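Local coordinates for protein tryptophan synthase alpha chain (Campylobacter jejuni, PDB 3THA) that probably carries out the aldol cleavage of indoleglycerol phosphate to indole and glyceraldehyde 3-phosphate in the last step of tryptophan biosynthesis, at residues F206-N211 / V224-S229; M94-L99 / I121-S126; K165-L170 / P201-F206. All coordinates share one frame; numbering follows the deposited sequence.

Interactions 1, 2 and 3 all lie in one eight-stranded parallel beta/alpha barrel. Along the chain interaction 2 closes first, then interaction 3, then interaction 1. Interaction 2 is at the ends of strands 90-94 and 117-121; interaction 3 pairs strands 168-171 and 202-205, and interaction 1 joins the loop after 202-205 to strand 223-226 and the helix that follows, 228-233. Interactions 1 and 3 share Phe-206, and their centres are about 14 Å apart. Interaction 2 lies about 16 Å from interaction 3 and about 20 Å from interaction 1, centre to centre. From different sectors of the barrel, each brings a side chain close to Glu-46, a predicted proton acceptor, and each touches the second subunit.

Interaction 1 (F206-N211 / V224-S229); sequences FGIQNN and VIVGTS
Ile-208 drops its side chain onto Val-224 and Val-226, two residues of strand 223-226 separated by one position, and reaches each with a different branch. The CD1 tip meets CG1 of Val-224 at 3.4 Å, a tight fit for two methyl groups, while the CG2 branch of Ile-208 lies 3.9 Å from CG2 of Val-226. The two branches divide in this way because CG1 stands anti to the carbonyl carbon of Ile-208 (chi1 -43°) and CG2 anti to its backbone N; with chi2 at -165° the chain beyond CG1 is extended, carrying CD1 along to Val-224. There CD1 of Ile-208 also lies 4.0 Å from the backbone O of Ile-225. Against Val-226 the isoleucine side chain crosses at about a right angle. Val-214 and Met-217 of helix 212-217 touch both Ile-208 and Val-224, so these methyl groups are packed between strand and helix.

The contact belongs to the TIM barrel, where the loop after the seventh strand runs beside the eighth strand and the short helix that follows. In this enzyme family that corner generally belongs to the substrate phosphate site, and the glycine-containing turns here are consistent with such a role; Gly-207 has a positive phi, which favours glycine.

Farther along, Gln-209 rides over Ser-229 without a hydrogen bond between them. Ser-229 OG, anti to its own carbonyl carbon, comes within 3.5 Å of Gln-209 CA and 3.8 Å of Gln-209 CG. After CB and CG have brushed this hydroxyl, the glutamine chain leads away. Gln-209 N is hydrogen-bonded to Asp-213 OD2, and Asn-210 OD1 caps Asp-213 N ahead of helix 212-217. Asp-57 of the second subunit packs on Thr-228, and Lys-66 of that same subunit makes a cation-pi contact with Phe-206.

Interaction 2 (M94-L99 / I121-S126); sequences MVYYNL and IVPELS
Met-94, present as selenomethionine, lies across Ile-121 at the ends of the third and fourth strands of the TIM barrel, where the two parallel strands make one last bridge and then part into their loops. Its chain is extended, with CG anti to the backbone N (chi1 171°), and this carries SE of Met-94 to within 4.0 Å of CD1 of Ile-121. Both side chains point to the same face of the sheet, where each touches Glu-46, a predicted proton acceptor. Val-95 N donates to Ile-121 O (3.2 Å), and the backbone of Ile-121 bonds back to Phe-93.

Beyond the bridge, the two tyrosines take different sides of the 121-126 loop, which forms a type II turn from Val-122 to Leu-125. Tyr-96 crosses the ring of Pro-123 at about a right angle, its CE1 3.8 Å from Pro-123 CB, and Glu-124 CG approaches the edge of the same aromatic ring. Tyr-97 has CG anti to its backbone N and offers a face to Leu-125, whose CD1 sits 4.1 Å from the ring centroid, 26° off the normal, in a CH-pi contact. Val-122 CG1 instead lies near the plane of that ring, at its edge. Leu-133 of helix 131-140 touches Tyr-97, Val-122 and Leu-125 together. Asn-98 ND2 is hydrogen-bonded to the backbone O of Glu-124 of the second subunit, and the reciprocal bond forms as well. Where the two segments diverge, one water bridges the backbones, accepting from Tyr-97 N at 2.9 Å and donating to Pro-123 O at 2.8 Å.

Interaction 3 (K165-L170 / P201-F206); sequences KGFIYL and PIFVGF
Phe-203 N donates to Ile-168 O in a bond that is practically straight (179°), one of four rungs between 165-170 and 201-206. These segments carry neighbouring parallel strands of the barrel, joined by the beta-alpha-beta crossover through helix 180-195. Ile-168 uses both of its polar backbone atoms, since its N donates in turn to Pro-201 O at 2.8 Å. Phe-203 likewise turns its O to Leu-170 N at 3.1 Å, though this donor is tilted 25° from the carbonyl plane. The last rung, Gly-205 N to Leu-170 O, is weak at 3.4 Å.

The alternate residues bond to the strands on the outer sides. The backbone of Tyr-169 pairs with Thr-146 and Val-148 of strand 143-148, and that of Val-204 with Gly-223 and Ile-225, while Ile-202 N is hydrogen-bonded to Asp-222 OD2.

Beside the ladder, Phe-167 holds its CG between backbone N and carbonyl carbon (chi1 66°), which sets its ring obliquely against that of Phe-203, the centroids 4.5 Å apart. Phe-167 CB makes a CH-pi contact over one face of the Phe-203 ring, 4.0 Å from its centroid. The ladder thus leaves few buried backbone N and O atoms of the contact without a partner, its last rung being weak, and the aromatic and aliphatic side chains beside it add apolar and CH-pi contact.

Interaction 1 (F206-N211 / V224-S229)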
loop_
_atom_site.group_PDB
_atom_site.type_symbol
_atom_site.label_atom_id
_atom_site.label_comp_id
_atom_site.label_asym_id
_atom_site.label_seq_id
_atom_site.Cartn_x
_atom_site.Cartn_y
_atom_site.Cartn_z
ATOM N N PHE B 206 1.749 -11.082 7.350
ATOM C CA PHE B 206 1.556 -9.752 8.014
ATOM C C PHE B 206 2.009 -9.717 9.487
ATOM O O PHE B 206 1.399 -10.346 10.350
ATOM C CB PHE B 206 0.133 -9.120 7.864
ATOM C CG PHE B 206 0.054 -7.692 8.407
ATOM C CD1 PHE B 206 0.199 -6.606 7.554
ATOM C CD2 PHE B 206 -0.097 -7.451 9.782
ATOM C CE1 PHE B 206 0.187 -5.306 8.055
ATOM C CE2 PHE B 206 -0.122 -6.149 10.296
ATOM C CZ PHE B 206 0.026 -5.069 9.434
ATOM N N GLY B 207 3.092 -8.979 9.750
ATOM C CA GLY B 207 3.555 -8.754 11.122
ATOM C C GLY B 207 4.762 -9.583 11.508
ATOM O O GLY B 207 5.542 -9.193 12.384
ATOM N N ILE B 208 4.921 -10.726 10.851
ATOM C CA ILE B 208 5.988 -11.651 11.181
ATOM C C ILE B 208 7.324 -10.921 11.000
ATOM O O ILE B 208 7.554 -10.276 9.960
ATOM C CB ILE B 208 5.871 -12.969 10.356
ATOM C CG1 ILE B 208 4.395 -13.421 10.331
ATOM C CG2 ILE B 208 6.813 -14.051 10.908
ATOM C CD1 ILE B 208 4.153 -14.824 9.880
ATOM N N GLN B 209 8.181 -11.022 12.024
ATOM C CA GLN B 209 9.398 -10.201 12.123
ATOM C C GLN B 209 10.652 -10.933 12.599
ATOM O O GLN B 209 11.717 -10.828 11.989
ATOM C CB GLN B 209 9.155 -9.007 13.057
ATOM C CG GLN B 209 8.517 -7.799 12.377
ATOM C CD GLN B 209 8.584 -6.555 13.240
ATOM O OE1 GLN B 209 7.594 -6.187 13.889
ATOM N NE2 GLN B 209 9.763 -5.903 13.276
ATOM N N ASN B 210 10.514 -11.630 13.718
ATOM C CA ASN B 210 11.590 -12.376 14.347
ATOM C C ASN B 210 11.511 -13.847 13.896
ATOM O O ASN B 210 10.691 -14.164 13.041
ATOM C CB ASN B 210 11.435 -12.188 15.869
ATOM C CG ASN B 210 11.727 -13.457 16.675
ATOM O OD1 ASN B 210 10.915 -14.382 16.702
ATOM N ND2 ASN B 210 12.879 -13.484 17.366
ATOM N N ASN B 211 12.338 -14.721 14.485
ATOM C CA ASN B 211 12.349 -16.164 14.196
ATOM C C ASN B 211 11.484 -17.048 15.090
ATOM O O ASN B 211 10.802 -17.926 14.588
ATOM C CB ASN B 211 13.783 -16.724 14.194
ATOM C CG ASN B 211 13.813 -18.247 14.111
ATOM O OD1 ASN B 211 14.071 -18.925 15.101
ATOM N ND2 ASN B 211 13.506 -18.789 12.937
ATOM N N VAL B 224 4.133 -19.846 6.306
ATOM C CA VAL B 224 4.387 -18.582 7.001
ATOM C C VAL B 224 4.984 -17.619 5.993
ATOM O O VAL B 224 5.833 -18.039 5.194
ATOM C CB VAL B 224 5.397 -18.806 8.144
ATOM C CG1 VAL B 224 5.888 -17.489 8.711
ATOM C CG2 VAL B 224 4.801 -19.698 9.231
ATOM N N ILE B 225 4.547 -16.354 6.018
ATOM C CA ILE B 225 4.940 -15.368 5.000
ATOM C C ILE B 225 5.661 -14.178 5.617
ATOM O O ILE B 225 5.020 -13.374 6.292
ATOM C CB ILE B 225 3.716 -14.826 4.246
ATOM C CG1 ILE B 225 2.847 -15.964 3.721
ATOM C CG2 ILE B 225 4.120 -13.893 3.102
ATOM C CD1 ILE B 225 1.592 -15.493 2.974
ATOM N N VAL B 226 6.981 -14.055 5.395
ATOM C CA VAL B 226 7.721 -12.887 5.856
ATOM C C VAL B 226 7.890 -11.802 4.758
ATOM O O VAL B 226 8.345 -12.082 3.627
ATOM C CB VAL B 226 9.032 -13.309 6.462
ATOM C CG1 VAL B 226 9.821 -12.090 7.004
ATOM C CG2 VAL B 226 8.780 -14.338 7.586
ATOM N N GLY B 227 7.471 -10.572 5.091
ATOM C CA GLY B 227 7.482 -9.434 4.140
ATOM C C GLY B 227 8.522 -8.333 4.418
ATOM O O GLY B 227 9.713 -8.441 4.075
ATOM N N THR B 228 8.046 -7.266 5.039
ATOM C CA THR B 228 8.874 -6.168 5.502
ATOM C C THR B 228 10.281 -6.609 5.881
ATOM O O THR B 228 11.239 -6.128 5.283
ATOM C CB THR B 228 8.197 -5.450 6.692
ATOM O OG1 THR B 228 7.946 -6.403 7.764
ATOM C CG2 THR B 228 6.865 -4.835 6.191
ATOM N N SER B 229 10.384 -7.535 6.836
ATOM C CA SER B 229 11.653 -8.002 7.367
ATOM C C SER B 229 12.658 -8.548 6.370
ATOM O O SER B 229 13.837 -8.233 6.485
ATOM C CB SER B 229 11.413 -9.051 8.421
ATOM O OG SER B 229 10.960 -8.401 9.558
#

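Interaction 2 (M94-L99 / I121-S126)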
loop_
_atom_site.group_PDB
_atom_site.type_symbol
_atom_site.label_atom_id
_atom_site.label_comp_id
_atom_site.label_asym_id
_atom_site.label_seq_id
_atom_site.Cartn_x
_atom_site.Cartn_y
_atom_site.Cartn_z
HETATM N N MSE B 94 3.485 -10.592 -6.701
HETATM C CA MSE B 94 2.627 -9.756 -5.910
HETATM C C MSE B 94 2.836 -8.374 -6.506
HETATM O O MSE B 94 3.879 -7.796 -6.355
HETATM C CB MSE B 94 3.005 -9.845 -4.443
HETATM C CG MSE B 94 2.343 -8.879 -3.534
HETATM SE SE MSE B 94 2.347 -9.757 -1.790
HETATM C CE MSE B 94 1.800 -8.328 -0.687
ATOM N N VAL B 95 1.847 -7.894 -7.245
ATOM C CA VAL B 95 1.872 -6.586 -7.876
ATOM C C VAL B 95 0.514 -5.923 -7.688
ATOM O O VAL B 95 -0.480 -6.584 -7.495
ATOM C CB VAL B 95 2.117 -6.708 -9.432
ATOM C CG1 VAL B 95 3.517 -7.185 -9.731
ATOM C CG2 VAL B 95 1.120 -7.635 -10.067
ATOM N N TYR B 96 0.480 -4.610 -7.772
ATOM C CA TYR B 96 -0.776 -3.918 -7.862
ATOM C C TYR B 96 -1.314 -4.050 -9.250
ATOM O O TYR B 96 -0.550 -4.294 -10.195
ATOM C CB TYR B 96 -0.568 -2.483 -7.582
ATOM C CG TYR B 96 -0.303 -2.208 -6.148
ATOM C CD1 TYR B 96 -1.341 -2.179 -5.258
ATOM C CD2 TYR B 96 0.990 -1.975 -5.675
ATOM C CE1 TYR B 96 -1.144 -1.889 -3.962
ATOM C CE2 TYR B 96 1.201 -1.689 -4.339
ATOM C CZ TYR B 96 0.105 -1.639 -3.492
ATOM O OH TYR B 96 0.203 -1.350 -2.147
ATOM N N TYR B 97 -2.628 -3.941 -9.349
ATOM C CA TYR B 97 -3.360 -4.112 -10.587
ATOM C C TYR B 97 -2.956 -3.117 -11.671
ATOM O O TYR B 97 -3.047 -3.435 -12.863
ATOM C CB TYR B 97 -4.864 -4.029 -10.328
ATOM C CG TYR B 97 -5.715 -4.551 -11.472
ATOM C CD1 TYR B 97 -5.951 -5.912 -11.630
ATOM C CD2 TYR B 97 -6.311 -3.678 -12.377
ATOM C CE1 TYR B 97 -6.741 -6.395 -12.668
ATOM C CE2 TYR B 97 -7.112 -4.144 -13.399
ATOM C CZ TYR B 97 -7.312 -5.509 -13.551
ATOM O OH TYR B 97 -8.108 -5.978 -14.577
ATOM N N ASN B 98 -2.500 -1.931 -11.266
ATOM C CA ASN B 98 -2.115 -0.909 -12.213
ATOM C C ASN B 98 -0.998 -1.391 -13.138
ATOM O O ASN B 98 -0.944 -1.003 -14.298
ATOM C CB ASN B 98 -1.734 0.397 -11.521
ATOM C CG ASN B 98 -0.554 0.250 -10.520
ATOM O OD1 ASN B 98 0.327 -0.611 -10.644
ATOM N ND2 ASN B 98 -0.548 1.108 -9.530
ATOM N N LEU B 99 -0.094 -2.216 -12.623
ATOM C CA LEU B 99 0.963 -2.755 -13.419
ATOM C C LEU B 99 0.354 -3.673 -14.499
ATOM O O LEU B 99 0.780 -3.663 -15.673
ATOM C CB LEU B 99 1.914 -3.539 -12.529
ATOM C CG LEU B 99 3.265 -3.861 -13.172
ATOM C CD1 LEU B 99 4.297 -4.142 -12.121
ATOM C CD2 LEU B 99 3.181 -5.027 -14.065
ATOM N N ILE B 121 -0.743 -12.476 -6.481
ATOM C CA ILE B 121 -1.441 -11.843 -5.405
ATOM C C ILE B 121 -1.579 -10.363 -5.805
ATOM O O ILE B 121 -0.573 -9.694 -6.062
ATOM C CB ILE B 121 -0.597 -11.886 -4.138
ATOM C CG1 ILE B 121 -0.124 -13.312 -3.847
ATOM C CG2 ILE B 121 -1.339 -11.258 -2.935
ATOM C CD1 ILE B 121 0.844 -13.401 -2.690
ATOM N N VAL B 122 -2.801 -9.831 -5.842
ATOM C CA VAL B 122 -2.997 -8.435 -6.237
ATOM C C VAL B 122 -3.624 -7.692 -5.066
ATOM O O VAL B 122 -4.837 -7.843 -4.796
ATOM C CB VAL B 122 -3.873 -8.284 -7.511
ATOM C CG1 VAL B 122 -3.813 -6.853 -7.999
ATOM C CG2 VAL B 122 -3.400 -9.274 -8.669
ATOM N N PRO B 123 -2.788 -6.945 -4.322
ATOM C CA PRO B 123 -3.263 -6.210 -3.192
ATOM C C PRO B 123 -4.272 -5.208 -3.674
ATOM O O PRO B 123 -4.063 -4.558 -4.730
ATOM C CB PRO B 123 -1.992 -5.425 -2.711
ATOM C CG PRO B 123 -0.880 -6.264 -3.185
ATOM C CD PRO B 123 -1.325 -6.791 -4.505
ATOM N N GLU B 124 -5.300 -5.041 -2.845
ATOM C CA GLU B 124 -6.350 -4.062 -3.009
ATOM C C GLU B 124 -7.222 -4.299 -4.256
ATOM O O GLU B 124 -8.102 -3.467 -4.572
ATOM C CB GLU B 124 -5.817 -2.636 -2.932
ATOM C CG GLU B 124 -4.784 -2.399 -1.799
ATOM C CD GLU B 124 -5.353 -2.501 -0.373
ATOM O OE1 GLU B 124 -6.597 -2.701 -0.204
ATOM O OE2 GLU B 124 -4.521 -2.393 0.566
ATOM N N LEU B 125 -7.033 -5.445 -4.920
ATOM C CA LEU B 125 -8.020 -5.866 -5.907
ATOM C C LEU B 125 -9.044 -6.703 -5.169
ATOM O O LEU B 125 -8.768 -7.850 -4.833
ATOM C CB LEU B 125 -7.399 -6.649 -7.051
ATOM C CG LEU B 125 -8.292 -6.959 -8.256
ATOM C CD1 LEU B 125 -8.600 -5.689 -9.032
ATOM C CD2 LEU B 125 -7.577 -7.940 -9.151
ATOM N N SER B 126 -10.209 -6.141 -4.879
ATOM C CA SER B 126 -11.248 -6.933 -4.214
ATOM C C SER B 126 -11.796 -8.030 -5.142
ATOM O O SER B 126 -11.618 -7.995 -6.377
ATOM C CB SER B 126 -12.430 -6.063 -3.762
ATOM O OG SER B 126 -13.179 -5.689 -4.901
HETATM O O HOH W 1 -4.224 -3.096 -7.113
#

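Interaction 3 (K165-L170 / P201-F206)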
loop_
_atom_site.group_PDB
_atom_site.type_symbol
_atom_site.label_atom_id
_atom_site.label_comp_id
_atom_site.label_asym_id
_atom_site.label_seq_id
_atom_site.Cartn_x
_atom_site.Cartn_y
_atom_site.Cartn_z
ATOM N N LYS B 165 -8.033 -21.185 -5.668
ATOM C CA LYS B 165 -6.933 -21.964 -6.192
ATOM C C LYS B 165 -5.613 -21.497 -5.539
ATOM O O LYS B 165 -5.485 -20.345 -5.101
ATOM C CB LYS B 165 -6.874 -21.835 -7.717
ATOM C CG LYS B 165 -8.214 -22.158 -8.495
ATOM C CD LYS B 165 -8.511 -23.665 -8.689
ATOM C CE LYS B 165 -9.651 -23.910 -9.720
ATOM N NZ LYS B 165 -9.535 -22.951 -10.911
ATOM N N GLY B 166 -4.650 -22.398 -5.432
ATOM C CA GLY B 166 -3.342 -22.045 -4.876
ATOM C C GLY B 166 -3.196 -22.265 -3.393
ATOM O O GLY B 166 -2.983 -23.410 -2.950
ATOM N N PHE B 167 -3.337 -21.181 -2.624
ATOM C CA PHE B 167 -3.316 -21.232 -1.166
ATOM C C PHE B 167 -4.208 -20.121 -0.653
ATOM O O PHE B 167 -4.465 -19.190 -1.374
ATOM C CB PHE B 167 -1.868 -21.122 -0.608
ATOM C CG PHE B 167 -1.174 -19.782 -0.862
ATOM C CD1 PHE B 167 -0.362 -19.603 -1.974
ATOM C CD2 PHE B 167 -1.311 -18.715 0.037
ATOM C CE1 PHE B 167 0.309 -18.397 -2.209
ATOM C CE2 PHE B 167 -0.631 -17.473 -0.166
ATOM C CZ PHE B 167 0.179 -17.319 -1.288
ATOM N N ILE B 168 -4.711 -20.232 0.569
ATOM C CA ILE B 168 -5.433 -19.135 1.166
ATOM C C ILE B 168 -4.445 -18.264 1.903
ATOM O O ILE B 168 -3.598 -18.770 2.649
ATOM C CB ILE B 168 -6.551 -19.598 2.137
ATOM C CG1 ILE B 168 -7.373 -20.735 1.510
ATOM C CG2 ILE B 168 -7.448 -18.408 2.509
ATOM C CD1 ILE B 168 -8.020 -20.362 0.198
ATOM N N TYR B 169 -4.555 -16.951 1.679
ATOM C CA TYR B 169 -3.700 -15.988 2.317
ATOM C C TYR B 169 -4.499 -15.472 3.477
ATOM O O TYR B 169 -5.346 -14.582 3.304
ATOM C CB TYR B 169 -3.389 -14.860 1.351
ATOM C CG TYR B 169 -2.145 -14.011 1.662
ATOM C CD1 TYR B 169 -1.913 -13.501 2.945
ATOM C CD2 TYR B 169 -1.223 -13.705 0.659
ATOM C CE1 TYR B 169 -0.784 -12.740 3.229
ATOM C CE2 TYR B 169 -0.060 -12.949 0.948
ATOM C CZ TYR B 169 0.126 -12.455 2.227
ATOM O OH TYR B 169 1.236 -11.672 2.528
ATOM N N LEU B 170 -4.253 -16.050 4.653
ATOM C CA LEU B 170 -4.797 -15.572 5.915
ATOM C C LEU B 170 -3.986 -14.413 6.537
ATOM O O LEU B 170 -2.925 -14.634 7.120
ATOM C CB LEU B 170 -4.914 -16.710 6.929
ATOM C CG LEU B 170 -5.604 -16.256 8.225
ATOM C CD1 LEU B 170 -6.932 -15.449 7.978
ATOM C CD2 LEU B 170 -5.868 -17.398 9.151
ATOM N N PRO B 201 -3.889 -25.298 0.943
ATOM C CA PRO B 201 -3.018 -24.835 2.010
ATOM C C PRO B 201 -3.325 -23.407 2.510
ATOM O O PRO B 201 -3.778 -22.534 1.753
ATOM C CB PRO B 201 -1.622 -24.951 1.406
ATOM C CG PRO B 201 -1.832 -25.119 -0.065
ATOM C CD PRO B 201 -3.130 -25.799 -0.210
ATOM N N ILE B 202 -3.120 -23.205 3.807
ATOM C CA ILE B 202 -3.333 -21.915 4.453
ATOM C C ILE B 202 -1.989 -21.403 4.959
ATOM O O ILE B 202 -1.269 -22.114 5.668
ATOM C CB ILE B 202 -4.405 -22.039 5.593
ATOM C CG1 ILE B 202 -5.668 -22.720 5.021
ATOM C CG2 ILE B 202 -4.768 -20.647 6.188
ATOM C CD1 ILE B 202 -6.606 -23.320 6.030
ATOM N N PHE B 203 -1.629 -20.206 4.516
ATOM C CA PHE B 203 -0.385 -19.521 4.859
ATOM C C PHE B 203 -0.713 -18.193 5.528
ATOM O O PHE B 203 -1.506 -17.417 4.999
ATOM C CB PHE B 203 0.471 -19.212 3.616
ATOM C CG PHE B 203 0.828 -20.415 2.750
ATOM C CD1 PHE B 203 0.851 -21.700 3.245
ATOM C CD2 PHE B 203 1.197 -20.225 1.429
ATOM C CE1 PHE B 203 1.176 -22.783 2.422
ATOM C CE2 PHE B 203 1.530 -21.310 0.596
ATOM C CZ PHE B 203 1.511 -22.585 1.089
ATOM N N VAL B 204 -0.093 -17.929 6.681
ATOM C CA VAL B 204 -0.323 -16.695 7.415
ATOM C C VAL B 204 0.794 -15.679 7.237
ATOM O O VAL B 204 1.955 -15.984 7.491
ATOM C CB VAL B 204 -0.476 -16.938 8.907
ATOM C CG1 VAL B 204 -0.987 -15.671 9.558
ATOM C CG2 VAL B 204 -1.434 -18.080 9.188
ATOM N N GLY B 205 0.421 -14.470 6.826
ATOM C CA GLY B 205 1.337 -13.359 6.652
ATOM C C GLY B 205 0.828 -12.051 7.242
ATOM O O GLY B 205 -0.375 -11.911 7.561
ATOM N N PHE B 206 1.749 -11.082 7.350
ATOM C CA PHE B 206 1.556 -9.752 8.014
ATOM C C PHE B 206 2.009 -9.717 9.487
ATOM O O PHE B 206 1.399 -10.346 10.350
ATOM C CB PHE B 206 0.133 -9.120 7.864
ATOM C CG PHE B 206 0.054 -7.692 8.407
ATOM C CD1 PHE B 206 0.199 -6.606 7.554
ATOM C CD2 PHE B 206 -0.097 -7.451 9.782
ATOM C CE1 PHE B 206 0.187 -5.306 8.055
ATOM C CE2 PHE B 206 -0.122 -6.149 10.296
ATOM C CZ PHE B 206 0.026 -5.069 9.434
#